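Local coordinates for beta-phenylalanine aminotransferase (Variovorax paradoxus, PDB 4AO9), which probably transfers the amino group of beta-phenylalanine to a keto-acid acceptor, using bound pyridoxal-5'-phosphate as cofactor, at residues 101-115 and 325-339. Numbering follows the deposited sequence.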
loop_
_atom_site.group_PDB
_atom_site.type_symbol
_atom_site.label_atom_id
_atom_site.label_comp_id
_atom_site.label_asym_id
_atom_site.label_seq_id
_atom_site.Cartn_x
_atom_site.Cartn_y
_atom_site.Cartn_z
ATOM N N TYR A 101 -16.872 11.104 -1.497
ATOM C CA TYR A 101 -18.091 10.700 -2.211
ATOM C C TYR A 101 -19.189 10.235 -1.270
ATOM O O TYR A 101 -20.290 9.890 -1.713
ATOM C CB TYR A 101 -17.772 9.584 -3.215
ATOM C CG TYR A 101 -16.555 9.880 -4.054
ATOM C CD1 TYR A 101 -16.635 10.724 -5.154
ATOM C CD2 TYR A 101 -15.310 9.338 -3.719
ATOM C CE1 TYR A 101 -15.501 11.003 -5.922
ATOM C CE2 TYR A 101 -14.176 9.626 -4.481
ATOM C CZ TYR A 101 -14.290 10.448 -5.574
ATOM O OH TYR A 101 -13.160 10.730 -6.314
ATOM N N GLY A 102 -18.893 10.224 0.027
ATOM C CA GLY A 102 -19.788 9.605 0.999
ATOM C C GLY A 102 -19.644 8.089 0.990
ATOM O O GLY A 102 -18.752 7.517 0.339
ATOM N N HIS A 103 -20.552 7.421 1.691
ATOM C CA HIS A 103 -20.380 5.996 1.986
ATOM C C HIS A 103 -21.056 5.031 1.031
ATOM O O HIS A 103 -20.842 3.829 1.136
ATOM C CB HIS A 103 -20.799 5.732 3.435
ATOM C CG HIS A 103 -20.052 6.585 4.404
ATOM N ND1 HIS A 103 -18.711 6.398 4.665
ATOM C CD2 HIS A 103 -20.423 7.689 5.096
ATOM C CE1 HIS A 103 -18.297 7.329 5.507
ATOM N NE2 HIS A 103 -19.317 8.129 5.782
ATOM N N SER A 104 -21.839 5.552 0.087
ATOM C CA SER A 104 -22.682 4.692 -0.746
ATOM C C SER A 104 -22.987 5.252 -2.126
ATOM O O SER A 104 -24.054 4.988 -2.672
ATOM C CB SER A 104 -24.001 4.393 -0.022
ATOM O OG SER A 104 -24.707 5.588 0.252
ATOM N N ALA A 105 -22.063 6.012 -2.696
ATOM C CA ALA A 105 -22.286 6.599 -4.017
ATOM C C ALA A 105 -22.536 5.502 -5.057
ATOM O O ALA A 105 -21.700 4.626 -5.230
ATOM C CB ALA A 105 -21.089 7.467 -4.412
ATOM N N PRO A 106 -23.697 5.526 -5.741
ATOM C CA PRO A 106 -23.958 4.474 -6.717
ATOM C C PRO A 106 -22.999 4.520 -7.901
ATOM O O PRO A 106 -22.710 3.482 -8.489
ATOM C CB PRO A 106 -25.409 4.740 -7.160
ATOM C CG PRO A 106 -25.648 6.172 -6.837
ATOM C CD PRO A 106 -24.833 6.457 -5.605
ATOM N N GLU A 107 -22.480 5.703 -8.220
ATOM C CA GLU A 107 -21.530 5.854 -9.328
ATOM C C GLU A 107 -20.268 5.036 -9.075
ATOM O O GLU A 107 -19.713 4.424 -10.001
ATOM C CB GLU A 107 -21.177 7.329 -9.527
ATOM C CG GLU A 107 -22.344 8.182 -10.028
ATOM C CD GLU A 107 -23.247 8.712 -8.910
ATOM O OE1 GLU A 107 -23.043 8.382 -7.716
ATOM O OE2 GLU A 107 -24.189 9.484 -9.237
ATOM N N ILE A 108 -19.834 5.019 -7.817
ATOM C CA ILE A 108 -18.655 4.261 -7.410
ATOM C C ILE A 108 -18.986 2.781 -7.375
ATOM O O ILE A 108 -18.271 1.956 -7.967
ATOM C CB ILE A 108 -18.163 4.723 -6.004
ATOM C CG1 ILE A 108 -17.755 6.211 -6.002
ATOM C CG2 ILE A 108 -17.024 3.833 -5.481
ATOM C CD1 ILE A 108 -16.643 6.586 -6.979
ATOM N N ARG A 109 -20.069 2.438 -6.685
ATOM C CA ARG A 109 -20.452 1.045 -6.557
ATOM C C ARG A 109 -20.662 0.392 -7.923
ATOM O O ARG A 109 -20.171 -0.707 -8.160
ATOM C CB ARG A 109 -21.679 0.906 -5.667
ATOM C CG ARG A 109 -22.128 -0.537 -5.472
ATOM C CD ARG A 109 -23.259 -0.626 -4.462
ATOM N NE ARG A 109 -24.426 0.128 -4.912
ATOM C CZ ARG A 109 -24.793 1.318 -4.442
ATOM N NH1 ARG A 109 -24.094 1.918 -3.476
ATOM N NH2 ARG A 109 -25.872 1.910 -4.935
ATOM N N ASP A 110 -21.370 1.078 -8.821
ATOM C CA ASP A 110 -21.625 0.524 -10.158
ATOM C C ASP A 110 -20.343 0.368 -10.988
ATOM O O ASP A 110 -20.206 -0.608 -11.727
ATOM C CB ASP A 110 -22.670 1.354 -10.914
ATOM C CG ASP A 110 -24.062 1.254 -10.299
ATOM O OD1 ASP A 110 -24.311 0.347 -9.479
ATOM O OD2 ASP A 110 -24.907 2.102 -10.644
ATOM N N ALA A 111 -19.408 1.307 -10.847
ATOM C CA ALA A 111 -18.129 1.195 -11.542
ATOM C C ALA A 111 -17.347 -0.019 -11.055
ATOM O O ALA A 111 -16.763 -0.745 -11.851
ATOM C CB ALA A 111 -17.318 2.461 -11.371
ATOM N N VAL A 112 -17.338 -0.233 -9.747
ATOM C CA VAL A 112 -16.636 -1.371 -9.163
ATOM C C VAL A 112 -17.292 -2.682 -9.600
ATOM O O VAL A 112 -16.594 -3.632 -9.979
ATOM C CB VAL A 112 -16.576 -1.259 -7.612
ATOM C CG1 VAL A 112 -16.047 -2.551 -6.977
ATOM C CG2 VAL A 112 -15.704 -0.082 -7.200
ATOM N N ILE A 113 -18.621 -2.741 -9.546
ATOM C CA ILE A 113 -19.344 -3.943 -9.978
ATOM C C ILE A 113 -19.049 -4.271 -11.447
ATOM O O ILE A 113 -18.758 -5.423 -11.785
ATOM C CB ILE A 113 -20.865 -3.803 -9.730
ATOM C CG1 ILE A 113 -21.146 -3.839 -8.226
ATOM C CG2 ILE A 113 -21.665 -4.890 -10.483
ATOM C CD1 ILE A 113 -22.589 -3.547 -7.839
ATOM N N GLU A 114 -19.121 -3.264 -12.312
ATOM C CA GLU A 114 -18.820 -3.475 -13.728
ATOM C C GLU A 114 -17.383 -3.974 -13.930
ATOM O O GLU A 114 -17.151 -4.881 -14.731
ATOM C CB GLU A 114 -19.082 -2.215 -14.559
ATOM C CG GLU A 114 -18.823 -2.419 -16.051
ATOM C CD GLU A 114 -19.206 -1.230 -16.927
ATOM O OE1 GLU A 114 -19.742 -0.218 -16.411
ATOM O OE2 GLU A 114 -18.969 -1.322 -18.154
ATOM N N ALA A 115 -16.427 -3.397 -13.199
ATOM C CA ALA A 115 -15.037 -3.859 -13.280
ATOM C C ALA A 115 -14.908 -5.322 -12.860
ATOM O O ALA A 115 -14.252 -6.113 -13.551
ATOM C CB ALA A 115 -14.122 -2.982 -12.446
ATOM N N VAL A 325 -8.023 -3.206 -11.472
ATOM C CA VAL A 325 -9.135 -2.648 -12.231
ATOM C C VAL A 325 -10.217 -2.004 -11.385
ATOM O O VAL A 325 -10.898 -1.091 -11.848
ATOM C CB VAL A 325 -9.787 -3.672 -13.199
ATOM C CG1 VAL A 325 -8.837 -4.034 -14.315
ATOM C CG2 VAL A 325 -10.292 -4.902 -12.453
ATOM N N MET A 326 -10.385 -2.467 -10.147
ATOM C CA MET A 326 -11.427 -1.883 -9.303
ATOM C C MET A 326 -11.090 -0.449 -8.902
ATOM O O MET A 326 -11.928 0.442 -9.020
ATOM C CB MET A 326 -11.675 -2.775 -8.091
ATOM C CG MET A 326 -12.317 -4.104 -8.500
ATOM S SD MET A 326 -12.224 -5.339 -7.206
ATOM C CE MET A 326 -13.392 -4.651 -6.029
ATOM N N THR A 327 -9.861 -0.231 -8.447
ATOM C CA THR A 327 -9.373 1.124 -8.167
ATOM C C THR A 327 -9.404 2.008 -9.413
ATOM O O THR A 327 -9.856 3.149 -9.352
ATOM C CB THR A 327 -7.944 1.103 -7.579
ATOM O OG1 THR A 327 -7.968 0.394 -6.325
ATOM C CG2 THR A 327 -7.396 2.529 -7.363
ATOM N N MET A 328 -8.935 1.486 -10.539
ATOM C CA MET A 328 -8.892 2.279 -11.773
ATOM C C MET A 328 -10.304 2.699 -12.189
ATOM O O MET A 328 -10.520 3.844 -12.591
ATOM C CB MET A 328 -8.213 1.512 -12.913
ATOM C CG MET A 328 -6.764 1.066 -12.641
ATOM S SD MET A 328 -5.528 2.358 -12.388
ATOM C CE MET A 328 -5.451 2.469 -10.598
ATOM N N ALA A 329 -11.259 1.777 -12.080
ATOM C CA ALA A 329 -12.649 2.072 -12.427
ATOM C C ALA A 329 -13.268 3.066 -11.443
ATOM O O ALA A 329 -13.914 4.039 -11.855
ATOM C CB ALA A 329 -13.460 0.781 -12.472
ATOM N N ALA A 330 -13.068 2.836 -10.149
ATOM C CA ALA A 330 -13.695 3.684 -9.132
ATOM C C ALA A 330 -13.142 5.099 -9.187
ATOM O O ALA A 330 -13.891 6.078 -9.094
ATOM C CB ALA A 330 -13.490 3.100 -7.739
ATOM N N GLY A 331 -11.827 5.213 -9.346
ATOM C CA GLY A 331 -11.195 6.522 -9.422
ATOM C C GLY A 331 -11.724 7.334 -10.589
ATOM O O GLY A 331 -12.074 8.506 -10.432
ATOM N N TYR A 332 -11.781 6.712 -11.766
ATOM C CA TYR A 332 -12.242 7.420 -12.949
ATOM C C TYR A 332 -13.708 7.838 -12.820
ATOM O O TYR A 332 -14.056 8.979 -13.146
ATOM C CB TYR A 332 -12.021 6.567 -14.199
ATOM C CG TYR A 332 -12.346 7.284 -15.481
ATOM C CD1 TYR A 332 -11.382 8.048 -16.129
ATOM C CD2 TYR A 332 -13.618 7.191 -16.046
ATOM C CE1 TYR A 332 -11.669 8.715 -17.305
ATOM C CE2 TYR A 332 -13.922 7.862 -17.223
ATOM C CZ TYR A 332 -12.939 8.617 -17.844
ATOM O OH TYR A 332 -13.233 9.276 -19.017
ATOM N N ALA A 333 -14.553 6.929 -12.336
ATOM C CA ALA A 333 -15.962 7.243 -12.132
ATOM C C ALA A 333 -16.143 8.397 -11.149
ATOM O O ALA A 333 -16.917 9.320 -11.395
ATOM C CB ALA A 333 -16.708 6.019 -11.660
ATOM N N GLY A 334 -15.411 8.361 -10.041
ATOM C CA GLY A 334 -15.544 9.391 -9.018
ATOM C C GLY A 334 -15.152 10.767 -9.520
ATOM O O GLY A 334 -15.878 11.749 -9.315
ATOM N N LEU A 335 -14.012 10.842 -10.194
ATOM C CA LEU A 335 -13.499 12.128 -10.645
ATOM C C LEU A 335 -14.291 12.734 -11.800
ATOM O O LEU A 335 -14.383 13.965 -11.907
ATOM C CB LEU A 335 -12.014 12.030 -10.997
ATOM C CG LEU A 335 -11.099 11.677 -9.816
ATOM C CD1 LEU A 335 -9.684 11.417 -10.304
ATOM C CD2 LEU A 335 -11.111 12.752 -8.740
ATOM N N THR A 336 -14.857 11.880 -12.652
ATOM C CA THR A 336 -15.618 12.377 -13.813
ATOM C C THR A 336 -17.087 12.647 -13.503
ATOM O O THR A 336 -17.670 13.575 -14.080
ATOM C CB THR A 336 -15.562 11.432 -15.031
ATOM O OG1 THR A 336 -16.044 10.137 -14.666
ATOM C CG2 THR A 336 -14.159 11.307 -15.586
ATOM N N LYS A 337 -17.677 11.854 -12.610
ATOM C CA LYS A 337 -19.124 11.937 -12.355
ATOM C C LYS A 337 -19.495 12.721 -11.104
ATOM O O LYS A 337 -20.605 13.271 -11.025
ATOM C CB LYS A 337 -19.761 10.542 -12.302
ATOM C CG LYS A 337 -19.641 9.754 -13.597
ATOM C CD LYS A 337 -20.275 8.377 -13.478
ATOM C CE LYS A 337 -20.121 7.579 -14.770
ATOM N NZ LYS A 337 -20.887 6.298 -14.711
ATOM N N LEU A 338 -18.588 12.775 -10.130
ATOM C CA LEU A 338 -18.922 13.335 -8.826
ATOM C C LEU A 338 -17.986 14.440 -8.375
ATOM O O LEU A 338 -18.397 15.589 -8.257
ATOM C CB LEU A 338 -18.982 12.227 -7.765
ATOM C CG LEU A 338 -20.074 11.175 -7.958
ATOM C CD1 LEU A 338 -19.914 10.047 -6.967
ATOM C CD2 LEU A 338 -21.447 11.838 -7.828
ATOM N N PHE A 339 -16.726 14.103 -8.119
ATOM C CA PHE A 339 -15.790 15.101 -7.621
ATOM C C PHE A 339 -14.969 15.679 -8.753
ATOM O O PHE A 339 -13.751 15.474 -8.846
ATOM C CB PHE A 339 -14.897 14.528 -6.520
ATOM C CG PHE A 339 -14.207 15.586 -5.690
ATOM C CD1 PHE A 339 -14.950 16.490 -4.935
ATOM C CD2 PHE A 339 -12.819 15.680 -5.668
ATOM C CE1 PHE A 339 -14.324 17.464 -4.162
ATOM C CE2 PHE A 339 -12.182 16.654 -4.900
ATOM C CZ PHE A 339 -12.939 17.547 -4.140
HETATM O O HOH W 1 -20.367 4.810 -12.564
#
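The Tyr101 ring meets Leu338, Phe339 and Gly334 obliquely. Its CE1 lies 3.5 Å from Gly334 CA, a closeness that the missing side chain of Gly334 permits, while CD1 reaches Leu338 CD1 at 3.8 Å. The phenolic OH touches Leu335 CD2 and is hydrogen-bonded to Tyr288 O, which fixes the outer end of the ring. The carboxylate of Glu107 lies against the methyls of Leu338: a turn about CB-CG (chi2 86°) folds it over that residue, and Glu107 OE1 lies 3.6 Å from Leu338 CD1. The extended Lys337 chain crosses Glu107 with its CD near Glu107 CG, and one water bridges Lys337 NZ to Glu107 O; no direct hydrogen bond joins the two segments.

Farther along, small residues bring the helices together: the axes approach to 8.1 Å at 148°, roughly antiparallel. Ala111 CB sits 3.6 Å from Ala333 CB, and Ala115 CB packs on Ala329 CB. Beside this alanine seam, Ile108 CD1 rests against both Ala330 O and Gly334 CA. Val112 CG1, anti to its own nitrogen (chi1 171°), meets Met326 CE at 3.5 Å. Val112 and Met326 also pack on Met116 and Met293 of the second subunit, respectively. The arrangement is a close-packed, alanine-rich, roughly antiparallel helix pair, here bordering the dimer interface of a class-III aminotransferase.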